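Local coordinates for protein TP_0956 (Treponema pallidum subsp. pallidum, PDB 3U64), which is a trimeric, helix-rich tetratricopeptide-repeat lipoprotein that probably acts as the T-component of a TRAP transporter through protein-protein interactions, at residues V54-H59 with Y110-R115; L75-A80 with L155-T160; S119-E122 with G127-R130. All blocks are in the same frame, centred on the assembly; numbering follows the deposited sequence.

Interaction 1. Residues V54-H59 with Y110-R115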
ATOM      1  N   VAL A  54      -1.071  -9.387  -9.027  1.00 29.11           N
ATOM      2  CA  VAL A  54      -0.785 -10.819  -9.105  1.00 34.37           C
ATOM      3  C   VAL A  54      -1.811 -11.567  -9.948  1.00 41.12           C
ATOM      4  O   VAL A  54      -1.448 -12.379 -10.803  1.00 42.95           O
ATOM      5  CB  VAL A  54      -0.666 -11.460  -7.713  1.00 39.92           C
ATOM      6  CG1 VAL A  54      -0.644 -12.971  -7.828  1.00 39.77           C
ATOM      7  CG2 VAL A  54       0.611 -10.958  -7.017  1.00 32.50           C
ATOM      8  N   TYR A  55      -3.093 -11.293  -9.731  1.00 38.62           N
ATOM      9  CA  TYR A  55      -4.112 -11.958 -10.536  1.00 36.46           C
ATOM     10  C   TYR A  55      -3.932 -11.585 -11.988  1.00 33.69           C
ATOM     11  O   TYR A  55      -4.064 -12.414 -12.885  1.00 36.37           O
ATOM     12  CB  TYR A  55      -5.516 -11.561 -10.096  1.00 31.45           C
ATOM     13  CG  TYR A  55      -6.054 -12.409  -8.974  1.00 47.89           C
ATOM     14  CD1 TYR A  55      -5.747 -12.124  -7.644  1.00 58.68           C
ATOM     15  CD2 TYR A  55      -6.881 -13.488  -9.235  1.00 56.52           C
ATOM     16  CE1 TYR A  55      -6.252 -12.903  -6.605  1.00 63.66           C
ATOM     17  CE2 TYR A  55      -7.393 -14.273  -8.203  1.00 63.23           C
ATOM     18  CZ  TYR A  55      -7.077 -13.974  -6.893  1.00 65.23           C
ATOM     19  OH  TYR A  55      -7.589 -14.754  -5.877  1.00 74.03           O
ATOM     20  N   GLU A  56      -3.631 -10.315 -12.214  1.00 30.08           N
ATOM     21  CA  GLU A  56      -3.470  -9.832 -13.556  1.00 33.46           C
ATOM     22  C   GLU A  56      -2.350 -10.605 -14.231  1.00 34.67           C
ATOM     23  O   GLU A  56      -2.499 -11.032 -15.373  1.00 38.08           O
ATOM     24  CB  GLU A  56      -3.190  -8.333 -13.547  1.00 34.75           C
ATOM     25  CG  GLU A  56      -3.513  -7.619 -14.828  1.00 36.34           C
ATOM     26  CD  GLU A  56      -3.399  -6.105 -14.662  1.00 46.31           C
ATOM     27  OE1 GLU A  56      -3.031  -5.678 -13.552  1.00 39.27           O
ATOM     28  OE2 GLU A  56      -3.678  -5.348 -15.619  1.00 48.61           O
ATOM     29  N   ALA A  57      -1.231 -10.791 -13.527  1.00 32.80           N
ATOM     30  CA  ALA A  57      -0.099 -11.521 -14.097  1.00 38.62           C
ATOM     31  C   ALA A  57      -0.447 -13.005 -14.351  1.00 41.94           C
ATOM     32  O   ALA A  57      -0.089 -13.577 -15.382  1.00 33.49           O
ATOM     33  CB  ALA A  57       1.140 -11.394 -13.204  1.00 32.93           C
ATOM     34  N   LEU A  58      -1.156 -13.619 -13.410  1.00 41.31           N
ATOM     35  CA  LEU A  58      -1.589 -14.999 -13.587  1.00 39.31           C
ATOM     36  C   LEU A  58      -2.461 -15.114 -14.824  1.00 40.70           C
ATOM     37  O   LEU A  58      -2.331 -16.050 -15.610  1.00 37.81           O
ATOM     38  CB  LEU A  58      -2.353 -15.484 -12.361  1.00 36.08           C
ATOM     39  CG  LEU A  58      -1.462 -15.724 -11.148  1.00 43.21           C
ATOM     40  CD1 LEU A  58      -2.264 -16.271  -9.973  1.00 43.93           C
ATOM     41  CD2 LEU A  58      -0.343 -16.685 -11.536  1.00 46.41           C
ATOM     42  N   HIS A  59      -3.345 -14.144 -15.006  1.00 31.98           N
ATOM     43  CA  HIS A  59      -4.237 -14.173 -16.144  1.00 37.37           C
ATOM     44  C   HIS A  59      -3.482 -14.114 -17.469  1.00 44.51           C
ATOM     45  O   HIS A  59      -3.849 -14.785 -18.430  1.00 49.84           O
ATOM     46  CB  HIS A  59      -5.193 -12.990 -16.084  1.00 37.67           C
ATOM     47  CG  HIS A  59      -5.818 -12.663 -17.402  1.00 39.43           C
ATOM     48  ND1 HIS A  59      -6.714 -13.503 -18.027  1.00 39.89           N
ATOM     49  CD2 HIS A  59      -5.673 -11.594 -18.220  1.00 47.31           C
ATOM     50  CE1 HIS A  59      -7.103 -12.962 -19.167  1.00 41.00           C
ATOM     51  NE2 HIS A  59      -6.486 -11.802 -19.309  1.00 46.21           N
ATOM     52  N   TYR A 110     -12.877   0.419 -14.648  1.00 26.91           N
ATOM     53  CA  TYR A 110     -14.074  -0.344 -15.001  1.00 30.02           C
ATOM     54  C   TYR A 110     -13.877  -1.035 -16.354  1.00 38.71           C
ATOM     55  O   TYR A 110     -14.172  -2.225 -16.519  1.00 34.06           O
ATOM     56  CB  TYR A 110     -15.302   0.563 -15.059  1.00 29.38           C
ATOM     57  CG  TYR A 110     -15.827   0.964 -13.698  1.00 38.78           C
ATOM     58  CD1 TYR A 110     -15.912   0.034 -12.659  1.00 30.28           C
ATOM     59  CD2 TYR A 110     -16.237   2.276 -13.444  1.00 41.41           C
ATOM     60  CE1 TYR A 110     -16.397   0.399 -11.410  1.00 40.29           C
ATOM     61  CE2 TYR A 110     -16.726   2.648 -12.193  1.00 37.52           C
ATOM     62  CZ  TYR A 110     -16.806   1.705 -11.186  1.00 38.74           C
ATOM     63  OH  TYR A 110     -17.280   2.054  -9.951  1.00 35.36           O
ATOM     64  N   LEU A 111     -13.345  -0.285 -17.311  1.00 25.36           N
ATOM     65  CA  LEU A 111     -13.237  -0.777 -18.661  1.00 33.42           C
ATOM     66  C   LEU A 111     -12.173  -1.854 -18.755  1.00 38.85           C
ATOM     67  O   LEU A 111     -12.337  -2.817 -19.503  1.00 37.57           O
ATOM     68  CB  LEU A 111     -12.931   0.357 -19.625  1.00 30.05           C
ATOM     69  CG  LEU A 111     -14.045   1.363 -19.898  1.00 40.89           C
ATOM     70  CD1 LEU A 111     -13.472   2.544 -20.668  1.00 46.64           C
ATOM     71  CD2 LEU A 111     -15.165   0.741 -20.684  1.00 27.70           C
ATOM     72  N   ARG A 112     -11.083  -1.703 -18.004  1.00 25.61           N
ATOM     73  CA  ARG A 112     -10.043  -2.733 -17.996  1.00 28.86           C
ATOM     74  C   ARG A 112     -10.638  -3.997 -17.389  1.00 36.57           C
ATOM     75  O   ARG A 112     -10.420  -5.098 -17.895  1.00 31.50           O
ATOM     76  CB  ARG A 112      -8.805  -2.280 -17.206  1.00 30.99           C
ATOM     77  CG  ARG A 112      -7.672  -3.322 -17.119  1.00 39.49           C
ATOM     78  CD  ARG A 112      -6.629  -2.959 -16.057  1.00 35.22           C
ATOM     79  NE  ARG A 112      -6.007  -1.665 -16.337  1.00 39.72           N
ATOM     80  CZ  ARG A 112      -5.018  -1.126 -15.628  1.00 40.11           C
ATOM     81  NH1 ARG A 112      -4.510  -1.760 -14.584  1.00 34.44           N
ATOM     82  NH2 ARG A 112      -4.534   0.057 -15.964  1.00 44.34           N
ATOM     83  N   GLY A 113     -11.386  -3.820 -16.297  1.00 38.53           N
ATOM     84  CA  GLY A 113     -12.065  -4.917 -15.632  1.00 31.11           C
ATOM     85  C   GLY A 113     -13.058  -5.597 -16.556  1.00 31.20           C
ATOM     86  O   GLY A 113     -13.071  -6.826 -16.670  1.00 33.45           O
ATOM     87  N   ALA A 114     -13.876  -4.810 -17.250  1.00 30.11           N
ATOM     88  CA  ALA A 114     -14.869  -5.412 -18.148  1.00 34.23           C
ATOM     89  C   ALA A 114     -14.209  -6.206 -19.265  1.00 32.80           C
ATOM     90  O   ALA A 114     -14.698  -7.270 -19.648  1.00 33.04           O
ATOM     91  CB  ALA A 114     -15.793  -4.371 -18.725  1.00 27.97           C
ATOM     92  N   ARG A 115     -13.094  -5.685 -19.777  1.00 26.96           N
ATOM     93  CA  ARG A 115     -12.392  -6.307 -20.892  1.00 33.48           C
ATOM     94  C   ARG A 115     -11.673  -7.592 -20.473  1.00 33.58           C
ATOM     95  O   ARG A 115     -11.566  -8.541 -21.258  1.00 35.53           O
ATOM     96  CB  ARG A 115     -11.395  -5.324 -21.517  1.00 42.63           C
ATOM     97  CG  ARG A 115     -12.062  -4.152 -22.203  1.00 54.41           C
ATOM     98  CD  ARG A 115     -11.068  -3.166 -22.813  1.00 64.76           C
ATOM     99  NE  ARG A 115     -11.707  -1.861 -22.982  1.00 80.80           N
ATOM    100  CZ  ARG A 115     -11.211  -0.862 -23.704  1.00 92.08           C
ATOM    101  NH1 ARG A 115     -10.057  -1.016 -24.346  1.00 97.85           N
ATOM    102  NH2 ARG A 115     -11.877   0.285 -23.792  1.00 91.44           N
TER
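Glu56 OE2 faces the guanidinium group of Arg112 while also being hydrogen-bonded to Tyr116 OH, and this carboxylate oxygen is one point at which helix 41-61 approaches helix 96-124. The salt bridge is long, 3.8 Å from OE2 to Arg112 NH1, and the oxygen lies well outside the guanidinium plane, so charge alone links the pair and no N-H is directed at it. The carboxylate and guanidinium planes are 33° apart. OE2 is equally close, at 3.8 Å, to Arg112 CD, which places it beside the aliphatic end of the arginine as well. Both side chains have to reach far, because the nearest backbone approach, Glu56 CA to Gly113 CA, is 10.1 Å. Glu56 manages this with CG anti to its N (chi1 -158°) and an extended chain beyond; Arg112 starts out extended too, then bends at chi3 (-60°), and the two side chains meet at about a right angle. The other oxygen, Glu56 OE1, is hydrogen-bonded to Tyr76 OH and salt-bridged to Lys53 NZ, and Tyr76 OH is weakly bonded to Arg112 NH1. Arg112 NH2 forms salt bridges with Glu38, its strongest polar partner, and Asp39 of the second subunit. Approached by Lys53, Arg112 and two tyrosine hydroxyls, the buried carboxylate is probably favoured in its ionised form, and Arg112 connects this intrachain cluster with acidic groups of the subunit interface.

Interaction 2. Residues L75-A80 with L155-T160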
ATOM      1  N   LEU A  75     -12.364  -8.199  -9.869  1.00 34.15           N
ATOM      2  CA  LEU A  75     -11.525  -7.511  -8.902  1.00 36.12           C
ATOM      3  C   LEU A  75     -11.291  -6.041  -9.264  1.00 35.19           C
ATOM      4  O   LEU A  75     -11.406  -5.155  -8.402  1.00 34.17           O
ATOM      5  CB  LEU A  75     -10.188  -8.228  -8.812  1.00 42.36           C
ATOM      6  CG  LEU A  75      -9.668  -8.457  -7.412  1.00 55.03           C
ATOM      7  CD1 LEU A  75     -10.808  -8.795  -6.468  1.00 54.34           C
ATOM      8  CD2 LEU A  75      -8.638  -9.567  -7.462  1.00 64.80           C
ATOM      9  N   TYR A  76     -10.931  -5.788 -10.521  1.00 30.30           N
ATOM     10  CA  TYR A  76     -10.753  -4.416 -10.995  1.00 28.21           C
ATOM     11  C   TYR A  76     -12.033  -3.609 -10.850  1.00 34.73           C
ATOM     12  O   TYR A  76     -11.993  -2.459 -10.404  1.00 31.27           O
ATOM     13  CB  TYR A  76     -10.239  -4.377 -12.437  1.00 31.02           C
ATOM     14  CG  TYR A  76      -8.729  -4.328 -12.474  1.00 34.41           C
ATOM     15  CD1 TYR A  76      -7.981  -5.478 -12.718  1.00 37.47           C
ATOM     16  CD2 TYR A  76      -8.049  -3.147 -12.193  1.00 30.93           C
ATOM     17  CE1 TYR A  76      -6.598  -5.446 -12.719  1.00 37.56           C
ATOM     18  CE2 TYR A  76      -6.660  -3.098 -12.181  1.00 39.13           C
ATOM     19  CZ  TYR A  76      -5.939  -4.257 -12.449  1.00 49.69           C
ATOM     20  OH  TYR A  76      -4.564  -4.238 -12.436  1.00 48.38           O
ATOM     21  N   ILE A  77     -13.168  -4.214 -11.199  1.00 28.53           N
ATOM     22  CA  ILE A  77     -14.451  -3.502 -11.127  1.00 27.77           C
ATOM     23  C   ILE A  77     -14.854  -3.158  -9.680  1.00 36.25           C
ATOM     24  O   ILE A  77     -15.312  -2.041  -9.397  1.00 30.87           O
ATOM     25  CB  ILE A  77     -15.586  -4.282 -11.837  1.00 28.86           C
ATOM     26  CG1 ILE A  77     -15.311  -4.334 -13.340  1.00 30.87           C
ATOM     27  CG2 ILE A  77     -16.944  -3.614 -11.582  1.00 28.12           C
ATOM     28  CD1 ILE A  77     -16.086  -5.388 -14.064  1.00 41.06           C
ATOM     29  N   MET A  78     -14.651  -4.102  -8.761  1.00 30.27           N
ATOM     30  CA  MET A  78     -14.966  -3.872  -7.346  1.00 31.67           C
ATOM     31  C   MET A  78     -14.011  -2.867  -6.730  1.00 35.41           C
ATOM     32  O   MET A  78     -14.427  -1.972  -5.992  1.00 35.39           O
ATOM     33  CB  MET A  78     -14.909  -5.179  -6.569  1.00 32.09           C
ATOM     34  CG  MET A  78     -15.780  -6.252  -7.202  1.00 36.74           C
ATOM     35  SD  MET A  78     -15.885  -7.740  -6.184  1.00 49.62           S
ATOM     36  CE  MET A  78     -17.061  -7.178  -4.944  1.00 50.89           C
ATOM     37  N   TYR A  79     -12.725  -3.023  -7.021  1.00 26.03           N
ATOM     38  CA  TYR A  79     -11.773  -2.023  -6.594  1.00 30.68           C
ATOM     39  C   TYR A  79     -12.145  -0.649  -7.157  1.00 39.23           C
ATOM     40  O   TYR A  79     -12.170   0.341  -6.427  1.00 36.07           O
ATOM     41  CB  TYR A  79     -10.367  -2.386  -7.038  1.00 33.39           C
ATOM     42  CG  TYR A  79      -9.345  -1.413  -6.545  1.00 36.51           C
ATOM     43  CD1 TYR A  79      -8.851  -1.505  -5.253  1.00 34.27           C
ATOM     44  CD2 TYR A  79      -8.872  -0.390  -7.369  1.00 38.88           C
ATOM     45  CE1 TYR A  79      -7.910  -0.615  -4.781  1.00 39.94           C
ATOM     46  CE2 TYR A  79      -7.925   0.506  -6.914  1.00 35.26           C
ATOM     47  CZ  TYR A  79      -7.447   0.389  -5.612  1.00 36.46           C
ATOM     48  OH  TYR A  79      -6.511   1.283  -5.135  1.00 33.52           O
ATOM     49  N   ALA A  80     -12.424  -0.577  -8.453  1.00 30.30           N
ATOM     50  CA  ALA A  80     -12.712   0.728  -9.047  1.00 30.42           C
ATOM     51  C   ALA A  80     -13.853   1.409  -8.303  1.00 33.96           C
ATOM     52  O   ALA A  80     -13.815   2.607  -8.045  1.00 32.18           O
ATOM     53  CB  ALA A  80     -13.047   0.594 -10.514  1.00 32.72           C
ATOM     54  N   LEU A 155     -21.238 -12.672 -17.976  1.00 33.93           N
ATOM     55  CA  LEU A 155     -22.153 -11.696 -18.562  1.00 35.32           C
ATOM     56  C   LEU A 155     -22.393 -10.555 -17.582  1.00 31.89           C
ATOM     57  O   LEU A 155     -22.385  -9.366 -17.943  1.00 30.63           O
ATOM     58  CB  LEU A 155     -23.482 -12.380 -18.939  1.00 22.33           C
ATOM     59  CG  LEU A 155     -23.288 -13.323 -20.124  1.00 30.75           C
ATOM     60  CD1 LEU A 155     -24.503 -14.193 -20.382  1.00 33.60           C
ATOM     61  CD2 LEU A 155     -22.942 -12.518 -21.355  1.00 32.85           C
ATOM     62  N   TYR A 156     -22.596 -10.934 -16.327  1.00 26.41           N
ATOM     63  CA  TYR A 156     -22.934  -9.982 -15.281  1.00 24.44           C
ATOM     64  C   TYR A 156     -21.800  -8.987 -15.073  1.00 27.96           C
ATOM     65  O   TYR A 156     -22.042  -7.790 -14.999  1.00 27.47           O
ATOM     66  CB  TYR A 156     -23.256 -10.704 -13.962  1.00 21.86           C
ATOM     67  CG  TYR A 156     -23.285  -9.767 -12.751  1.00 29.69           C
ATOM     68  CD1 TYR A 156     -24.324  -8.864 -12.569  1.00 34.41           C
ATOM     69  CD2 TYR A 156     -22.267  -9.783 -11.803  1.00 42.87           C
ATOM     70  CE1 TYR A 156     -24.350  -7.999 -11.489  1.00 36.26           C
ATOM     71  CE2 TYR A 156     -22.283  -8.916 -10.710  1.00 45.08           C
ATOM     72  CZ  TYR A 156     -23.325  -8.022 -10.562  1.00 42.29           C
ATOM     73  OH  TYR A 156     -23.360  -7.154  -9.486  1.00 42.72           O
ATOM     74  N   TRP A 157     -20.568  -9.490 -14.974  1.00 30.34           N
ATOM     75  CA  TRP A 157     -19.424  -8.642 -14.667  1.00 30.40           C
ATOM     76  C   TRP A 157     -19.028  -7.738 -15.838  1.00 29.16           C
ATOM     77  O   TRP A 157     -18.778  -6.552 -15.646  1.00 32.16           O
ATOM     78  CB  TRP A 157     -18.250  -9.468 -14.104  1.00 32.29           C
ATOM     79  CG  TRP A 157     -18.496  -9.758 -12.634  1.00 31.45           C
ATOM     80  CD1 TRP A 157     -18.848 -10.952 -12.074  1.00 29.01           C
ATOM     81  CD2 TRP A 157     -18.482  -8.798 -11.561  1.00 28.99           C
ATOM     82  NE1 TRP A 157     -19.017 -10.802 -10.716  1.00 34.78           N
ATOM     83  CE2 TRP A 157     -18.821  -9.491 -10.379  1.00 28.64           C
ATOM     84  CE3 TRP A 157     -18.204  -7.428 -11.488  1.00 32.25           C
ATOM     85  CZ2 TRP A 157     -18.872  -8.859  -9.128  1.00 39.72           C
ATOM     86  CZ3 TRP A 157     -18.274  -6.794 -10.239  1.00 41.16           C
ATOM     87  CH2 TRP A 157     -18.607  -7.514  -9.080  1.00 36.54           C
ATOM     88  N   VAL A 158     -19.036  -8.289 -17.052  1.00 26.72           N
ATOM     89  CA  VAL A 158     -18.760  -7.513 -18.259  1.00 24.99           C
ATOM     90  C   VAL A 158     -19.792  -6.399 -18.412  1.00 35.54           C
ATOM     91  O   VAL A 158     -19.433  -5.225 -18.557  1.00 33.12           O
ATOM     92  CB  VAL A 158     -18.761  -8.404 -19.538  1.00 31.62           C
ATOM     93  CG1 VAL A 158     -18.672  -7.547 -20.771  1.00 27.05           C
ATOM     94  CG2 VAL A 158     -17.602  -9.387 -19.500  1.00 35.80           C
ATOM     95  N   GLY A 159     -21.071  -6.764 -18.353  1.00 33.04           N
ATOM     96  CA  GLY A 159     -22.139  -5.787 -18.482  1.00 31.93           C
ATOM     97  C   GLY A 159     -22.032  -4.722 -17.395  1.00 36.84           C
ATOM     98  O   GLY A 159     -22.206  -3.518 -17.654  1.00 38.35           O
ATOM     99  N   THR A 160     -21.754  -5.157 -16.169  1.00 31.52           N
ATOM    100  CA  THR A 160     -21.648  -4.202 -15.053  1.00 27.61           C
ATOM    101  C   THR A 160     -20.482  -3.242 -15.253  1.00 33.82           C
ATOM    102  O   THR A 160     -20.623  -2.049 -15.023  1.00 36.97           O
ATOM    103  CB  THR A 160     -21.489  -4.919 -13.727  1.00 28.57           C
ATOM    104  OG1 THR A 160     -22.664  -5.707 -13.480  1.00 39.50           O
ATOM    105  CG2 THR A 160     -21.258  -3.931 -12.566  1.00 31.48           C
TER
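Ile77 and Met78 of helix 66-89 pack against Trp157 of helix 152-166, joining two helices of the tetratricopeptide-type helical array. The axes of the two segments lie 10.5 Å apart at their closest and run 45° from parallel. Ile77 comes first and points toward the other helix. Its CG2, set anti to the backbone N, meets the indole at the edge near the ring plane, 3.7 Å from Trp157 CZ3, and also faces Thr160 CG2 at a looser 4.4 Å. The CG1 branch takes CD1 down to the backbone, 3.3 Å from Trp157 O, a tight approach of a methyl to a carbonyl. Met78 comes next. Its CG makes an apolar contact, 3.6 Å from Trp157 CH2, and its SD adds a Met-aromatic one, approaching obliquely to 4.9 Å from the centroid of the six-membered ring of Trp157. The ring is supported from its own helix as well, for Tyr156 CE2 lies over one face, offset toward the rim. Helix 196-211 packs on Tyr156 and Thr160. Thr160 OG1 donates to Tyr156 O at 2.7 Å, reaching that oxygen from the face of its plane opposite the one used by Thr160 N.

Interaction 3. Residues S119-E122 with G127-R130. With SO4 (sulfate ion), chain C.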
ATOM      1  N   SER A 119     -12.767 -11.584 -21.734  1.00 36.89           N
ATOM      2  CA  SER A 119     -11.898 -12.584 -22.367  1.00 30.99           C
ATOM      3  C   SER A 119     -12.283 -14.006 -21.947  1.00 36.23           C
ATOM      4  O   SER A 119     -11.966 -14.966 -22.638  1.00 43.03           O
ATOM      5  CB  SER A 119     -10.405 -12.289 -22.193  1.00 30.96           C
ATOM      6  OG  SER A 119     -10.033 -12.273 -20.832  1.00 51.99           O
ATOM      7  N   SER A 120     -12.997 -14.135 -20.832  1.00 36.83           N
ATOM      8  CA  SER A 120     -13.610 -15.415 -20.482  1.00 34.91           C
ATOM      9  C   SER A 120     -14.644 -15.824 -21.545  1.00 42.22           C
ATOM     10  O   SER A 120     -14.641 -16.965 -21.989  1.00 45.90           O
ATOM     11  CB  SER A 120     -14.224 -15.375 -19.076  1.00 32.98           C
ATOM     12  OG  SER A 120     -15.246 -16.349 -18.908  1.00 44.02           O
ATOM     13  N   LEU A 121     -15.507 -14.897 -21.972  1.00 35.26           N
ATOM     14  CA  LEU A 121     -16.436 -15.179 -23.077  1.00 37.10           C
ATOM     15  C   LEU A 121     -15.702 -15.425 -24.397  1.00 35.31           C
ATOM     16  O   LEU A 121     -16.053 -16.338 -25.156  1.00 34.77           O
ATOM     17  CB  LEU A 121     -17.507 -14.080 -23.226  1.00 36.99           C
ATOM     18  CG  LEU A 121     -18.494 -14.093 -22.044  1.00 36.49           C
ATOM     19  CD1 LEU A 121     -19.361 -12.857 -21.963  1.00 33.09           C
ATOM     20  CD2 LEU A 121     -19.352 -15.337 -22.084  1.00 33.21           C
ATOM     21  N   GLU A 122     -14.666 -14.640 -24.661  1.00 34.55           N
ATOM     22  CA  GLU A 122     -13.907 -14.807 -25.894  1.00 33.58           C
ATOM     23  C   GLU A 122     -13.204 -16.170 -25.978  1.00 35.19           C
ATOM     24  O   GLU A 122     -13.079 -16.757 -27.058  1.00 41.24           O
ATOM     25  CB  GLU A 122     -12.886 -13.680 -26.076  1.00 36.27           C
ATOM     26  CG  GLU A 122     -12.129 -13.760 -27.415  1.00 36.09           C
ATOM     27  CD  GLU A 122     -13.013 -13.405 -28.610  1.00 49.68           C
ATOM     28  OE1 GLU A 122     -14.106 -12.832 -28.400  1.00 44.41           O
ATOM     29  OE2 GLU A 122     -12.613 -13.695 -29.763  1.00 55.41           O
ATOM     30  N   GLY A 127     -14.450 -15.160 -31.346  1.00 41.29           N
ATOM     31  CA  GLY A 127     -15.121 -14.236 -32.248  1.00 45.57           C
ATOM     32  C   GLY A 127     -16.252 -13.513 -31.539  1.00 44.34           C
ATOM     33  O   GLY A 127     -16.916 -12.649 -32.125  1.00 43.71           O
ATOM     34  N   PHE A 128     -16.449 -13.868 -30.270  1.00 41.15           N
ATOM     35  CA  PHE A 128     -17.526 -13.318 -29.442  1.00 36.15           C
ATOM     36  C   PHE A 128     -17.489 -11.790 -29.384  1.00 34.99           C
ATOM     37  O   PHE A 128     -18.531 -11.128 -29.457  1.00 31.80           O
ATOM     38  CB  PHE A 128     -17.452 -13.885 -28.013  1.00 39.73           C
ATOM     39  CG  PHE A 128     -18.588 -13.426 -27.112  1.00 40.53           C
ATOM     40  CD1 PHE A 128     -19.648 -14.283 -26.824  1.00 33.46           C
ATOM     41  CD2 PHE A 128     -18.589 -12.142 -26.549  1.00 28.58           C
ATOM     42  CE1 PHE A 128     -20.712 -13.862 -25.996  1.00 42.24           C
ATOM     43  CE2 PHE A 128     -19.638 -11.715 -25.718  1.00 37.65           C
ATOM     44  CZ  PHE A 128     -20.700 -12.572 -25.442  1.00 41.36           C
ATOM     45  N   THR A 129     -16.285 -11.242 -29.231  1.00 30.28           N
ATOM     46  CA  THR A 129     -16.096  -9.800 -29.099  1.00 39.92           C
ATOM     47  C   THR A 129     -16.464  -9.028 -30.369  1.00 39.12           C
ATOM     48  O   THR A 129     -17.057  -7.954 -30.296  1.00 49.44           O
ATOM     49  CB  THR A 129     -14.645  -9.458 -28.687  1.00 40.61           C
ATOM     50  OG1 THR A 129     -14.345 -10.106 -27.445  1.00 42.81           O
ATOM     51  CG2 THR A 129     -14.484  -7.950 -28.518  1.00 39.35           C
ATOM     52  N   ARG A 130     -16.107  -9.576 -31.525  1.00 36.73           N
ATOM     53  CA  ARG A 130     -16.431  -8.952 -32.800  1.00 42.18           C
ATOM     54  C   ARG A 130     -17.946  -8.965 -33.013  1.00 48.05           C
ATOM     55  O   ARG A 130     -18.535  -7.989 -33.483  1.00 49.41           O
ATOM     56  CB  ARG A 130     -15.729  -9.685 -33.940  1.00 39.85           C
ATOM     57  CG  ARG A 130     -15.569  -8.865 -35.217  1.00 63.14           C
ATOM     58  CD  ARG A 130     -14.464  -9.444 -36.099  1.00 76.15           C
ATOM     59  NE  ARG A 130     -14.084  -8.579 -37.221  1.00 85.44           N
ATOM     60  CZ  ARG A 130     -13.168  -7.614 -37.154  1.00 86.92           C
ATOM     61  NH1 ARG A 130     -12.538  -7.366 -36.009  1.00 79.79           N
ATOM     62  NH2 ARG A 130     -12.884  -6.891 -38.233  1.00 90.13           N
TER
HETATM   63  S   SO4 C 304     -16.963  -7.427 -39.022  1.00103.73           S
HETATM   64  O1  SO4 C 304     -17.849  -7.699 -40.152  1.00104.72           O
HETATM   65  O2  SO4 C 304     -16.757  -8.662 -38.261  1.00100.93           O
HETATM   66  O3  SO4 C 304     -15.676  -6.976 -39.541  1.00102.24           O
HETATM   67  O4  SO4 C 304     -17.549  -6.380 -38.177  1.00 89.10           O
HETATM   68  O   HOH W   1     -13.538 -11.412 -31.624  1.00 57.67           O
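Glu122, near the end of helix 96-124, reaches across the short turn between that helix and helix 128-132 to backbone N-H groups at the start of the latter, where Gly127 occupies the N-cap position. Its CB passes Thr129 OG1 at 4.1 Å. CG stands anti to the backbone N, and the bend at chi2 (71°) swings the carboxyl group over the start of the next helix, where CD comes 3.6 Å from Gly127 N. The two oxygens then divide the work. OE1 takes two hydrogen bonds from one residue: Thr129 N meets it nearly along the C-O bond at 2.8 Å, and Thr129 OG1 donates from above the carboxylate plane. Phe128 N is also near OE1 but badly angled, and no hydrogen bond forms. Glu122 OE2 accepts from Gly127 N at 2.8 Å, again from above the carboxylate plane. A water also donates to OE2 and in turn accepts from Arg130 N. With both oxygens held, the carboxylate is fixed in its rotation, and its negative charge lies at the N-terminal end of the helix, where the dipole would probably favour it. Next to this polar clasp is an apolar one: Leu121 CB sits over the centre of the Phe128 ring, 3.9 Å from the centroid, in a CH-pi contact, and Leu121 CD1 meets Phe128 CZ. Helix 137-144 also packs on Phe128. Arg130 extends away to a sulfate, probably from the crystallisation liquor and also bound by Arg139, with a weak hydrogen bond of 2.9 Å from Arg130 NE to sulfate O2.

How the interactions relate
The three contacts tie together helices of one all-helical chain, consecutive ones only in interaction 3. Interactions 1 and 2 alternate along the chain: helix 41-61 pairs with 96-124 across 66-89, and 66-89 with 152-166 across three helices. Their centres are about 10 Å apart and they meet at Tyr76 and Tyr110. Interaction 3 opens just after interaction 1 closes, shares helix 96-124 with it at about 15 Å between centres, and is nested inside the loop closed by interaction 2, about 16 Å away, where Leu121 touches Leu155. Interactions 1 and 2 also border the second subunit, whereas interaction 3 does not, so the helical stack contributes to packing within the chain and to the contact with the second subunit.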